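Local coordinates for monosaccharide ABC transporter substrate-binding protein, CUT2 family (Acidothermus cellulolyticus, PDB 4RU1), which binds myo-inositol and probably serves as the solute-binding component of a CUT2-family sugar ABC transporter, at residues Asp78-Ile84 against Ile102-Asn108. Sequence-based numbering, arbitrary orientation.
With INS (1,2,3,4,5,6-hexahydroxy-cyclohexane), chain M.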
loop_
_atom_site.group_PDB
_atom_site.type_symbol
_atom_site.label_atom_id
_atom_site.label_comp_id
_atom_site.label_asym_id
_atom_site.label_seq_id
_atom_site.Cartn_x
_atom_site.Cartn_y
_atom_site.Cartn_z
ATOM N N ASP A 78 2.828 -22.523 -9.780
ATOM C CA ASP A 78 2.213 -22.179 -11.075
ATOM C C ASP A 78 2.276 -20.687 -11.422
ATOM O O ASP A 78 2.138 -20.330 -12.605
ATOM C CB ASP A 78 0.785 -22.673 -11.149
ATOM C CG ASP A 78 0.722 -24.173 -10.999
ATOM O OD1 ASP A 78 1.251 -24.841 -11.870
ATOM O OD2 ASP A 78 0.240 -24.707 -9.947
ATOM N N GLY A 79 2.412 -19.818 -10.395
ATOM C CA GLY A 79 2.553 -18.394 -10.587
ATOM C C GLY A 79 2.971 -17.772 -9.288
ATOM O O GLY A 79 2.784 -18.322 -8.221
ATOM N N ILE A 80 3.490 -16.577 -9.463
ATOM C CA ILE A 80 3.982 -15.743 -8.419
ATOM C C ILE A 80 3.315 -14.374 -8.514
ATOM O O ILE A 80 3.277 -13.754 -9.551
ATOM C CB ILE A 80 5.504 -15.579 -8.469
ATOM C CG1 ILE A 80 6.232 -16.955 -8.205
ATOM C CG2 ILE A 80 5.971 -14.480 -7.473
ATOM C CD1 ILE A 80 7.708 -16.946 -8.474
ATOM N N ALA A 81 2.809 -13.924 -7.366
ATOM C CA ALA A 81 2.366 -12.569 -7.164
ATOM C C ALA A 81 3.296 -11.888 -6.177
ATOM O O ALA A 81 3.470 -12.402 -5.022
ATOM C CB ALA A 81 0.942 -12.649 -6.666
ATOM N N VAL A 82 3.963 -10.804 -6.592
ATOM C CA VAL A 82 5.045 -10.247 -5.798
ATOM C C VAL A 82 4.976 -8.728 -5.685
ATOM O O VAL A 82 4.523 -8.034 -6.582
ATOM C CB VAL A 82 6.384 -10.623 -6.430
ATOM C CG1 VAL A 82 6.605 -10.002 -7.801
ATOM C CG2 VAL A 82 7.513 -10.347 -5.484
ATOM N N THR A 83 5.403 -8.203 -4.537
ATOM C CA THR A 83 5.543 -6.731 -4.320
ATOM C C THR A 83 6.996 -6.281 -4.565
ATOM O O THR A 83 7.930 -7.067 -4.338
ATOM C CB THR A 83 5.102 -6.323 -2.908
ATOM O OG1 THR A 83 6.066 -6.852 -1.975
ATOM C CG2 THR A 83 3.765 -6.892 -2.607
ATOM N N ILE A 84 7.220 -5.072 -5.054
ATOM C CA ILE A 84 8.558 -4.628 -5.415
ATOM C C ILE A 84 8.829 -3.252 -4.763
ATOM O O ILE A 84 9.072 -2.263 -5.425
ATOM C CB ILE A 84 8.776 -4.524 -6.935
ATOM C CG1 ILE A 84 8.115 -5.666 -7.682
ATOM C CG2 ILE A 84 10.267 -4.455 -7.243
ATOM C CD1 ILE A 84 8.133 -5.551 -9.165
ATOM N N ILE A 102 7.947 -19.338 -14.960
ATOM C CA ILE A 102 6.837 -19.110 -14.036
ATOM C C ILE A 102 6.270 -17.739 -14.265
ATOM O O ILE A 102 7.012 -16.794 -14.289
ATOM C CB ILE A 102 7.276 -19.249 -12.555
ATOM C CG1 ILE A 102 7.850 -20.671 -12.333
ATOM C CG2 ILE A 102 6.147 -18.890 -11.625
ATOM C CD1 ILE A 102 8.589 -20.832 -11.022
ATOM N N PRO A 103 4.944 -17.632 -14.539
ATOM C CA PRO A 103 4.367 -16.301 -14.764
ATOM C C PRO A 103 4.327 -15.484 -13.479
ATOM O O PRO A 103 4.001 -16.039 -12.389
ATOM C CB PRO A 103 2.967 -16.619 -15.216
ATOM C CG PRO A 103 2.614 -17.886 -14.599
ATOM C CD PRO A 103 3.915 -18.672 -14.656
ATOM N N VAL A 104 4.690 -14.212 -13.591
ATOM C CA VAL A 104 4.639 -13.330 -12.427
ATOM C C VAL A 104 3.757 -12.117 -12.687
ATOM O O VAL A 104 3.690 -11.561 -13.806
ATOM C CB VAL A 104 6.025 -12.867 -11.989
ATOM C CG1 VAL A 104 6.628 -12.094 -13.116
ATOM C CG2 VAL A 104 5.940 -12.024 -10.740
ATOM N N VAL A 105 3.044 -11.776 -11.637
ATOM C CA VAL A 105 2.253 -10.552 -11.545
ATOM C C VAL A 105 2.788 -9.769 -10.379
ATOM O O VAL A 105 3.096 -10.360 -9.348
ATOM C CB VAL A 105 0.762 -10.826 -11.462
ATOM C CG1 VAL A 105 -0.070 -9.559 -11.167
ATOM C CG2 VAL A 105 0.296 -11.425 -12.804
ATOM N N ALA A 106 2.937 -8.444 -10.560
ATOM C CA ALA A 106 3.413 -7.540 -9.496
ATOM C C ALA A 106 2.238 -6.759 -8.947
ATOM O O ALA A 106 1.220 -6.597 -9.631
ATOM C CB ALA A 106 4.549 -6.666 -9.933
ATOM N N PHE A 107 2.297 -6.365 -7.696
ATOM C CA PHE A 107 1.204 -5.643 -7.142
ATOM C C PHE A 107 1.705 -4.809 -5.959
ATOM O O PHE A 107 2.808 -5.038 -5.414
ATOM C CB PHE A 107 0.009 -6.559 -6.752
ATOM C CG PHE A 107 0.263 -7.401 -5.534
ATOM C CD1 PHE A 107 1.049 -8.533 -5.584
ATOM C CD2 PHE A 107 -0.390 -7.090 -4.358
ATOM C CE1 PHE A 107 1.295 -9.309 -4.439
ATOM C CE2 PHE A 107 -0.127 -7.835 -3.212
ATOM C CZ PHE A 107 0.654 -8.948 -3.271
ATOM N N ASN A 108 0.936 -3.771 -5.626
ATOM C CA ASN A 108 1.062 -2.932 -4.454
ATOM C C ASN A 108 2.291 -1.969 -4.480
ATOM O O ASN A 108 2.112 -0.770 -4.239
ATOM C CB ASN A 108 1.110 -3.690 -3.171
ATOM C CG ASN A 108 1.177 -2.771 -1.989
ATOM O OD1 ASN A 108 2.260 -2.576 -1.427
ATOM N ND2 ASN A 108 0.088 -2.172 -1.606
HETATM C C1 INS M . 0.269 0.822 2.355
HETATM C C2 INS M . 0.794 0.874 3.782
HETATM C C3 INS M . 1.561 -0.414 4.079
HETATM C C4 INS M . 2.610 -0.740 3.039
HETATM C C5 INS M . 2.025 -0.840 1.667
HETATM C C6 INS M . 1.252 0.389 1.269
HETATM O O1 INS M . -0.412 2.027 1.972
HETATM O O2 INS M . 1.749 1.948 3.805
HETATM O O3 INS M . 2.192 -0.204 5.358
HETATM O O4 INS M . 3.299 -1.971 3.373
HETATM O O5 INS M . 3.033 -1.025 0.649
HETATM O O6 INS M . 0.591 0.207 -0.016
#
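Ile-80 pairs with Val-104, Ala-81 with Val-105 and Val-82 with Ala-106 in the central parallel strands of one lobe of a type I periplasmic binding protein. The strands 79-82 and 104-107 are joined through helix 87-99 as a beta-alpha-beta unit.

Four backbone hydrogen bonds hold the pair. Ile-80 N donates to Pro-103 O (3.0 Å), and Val-105 N to Ile-80 O. Val-82 N then donates to Val-105 O, and Phe-107 N to Val-82 O. The last is the most bent of the four, with an N-H...O angle of 146°. CA-H...O contacts accompany the ladder, as from Ala-81 CA to Val-105 O (3.2 Å).

Apolar side chains meet on the face that carries Ile-80, Val-82, Val-104 and Ala-106. Ile-80 CG1 rests against Ile-102 CG2 at 3.9 Å. The end of the Ile-84 side chain comes nearer than its base, and CD1 meets Ala-106 CB (3.8 Å). Helix 87-99 packs on this face through Ile-94, Ala-97 and Val-98. Helix 253-270 packs on the other, against Ala-81 and Val-105.

Phe-107 turns its ring toward strand 79-82, with chi1 at 72°. The ring edge points at the Ala-81 carbonyl carbon. Thr-83 CG2 sits over one face of the Phe-107 ring in a CH-pi contact, 4.0 Å from its centroid. The hydroxyl of Thr-83 is hydrogen-bonded to His-28 and Glu-65.

The C-terminal end of strand 104-107 leads to the ligand pocket. Glu-256 also bonds Asn-108 ND2, which would help fix the rotation of the amide. Both amide ends grip neighbouring hydroxyls of the inositol: OD1 of Asn-108 accepts from INS O5 at 2.7 Å, and ND2 donates to INS O6 at 2.9 Å.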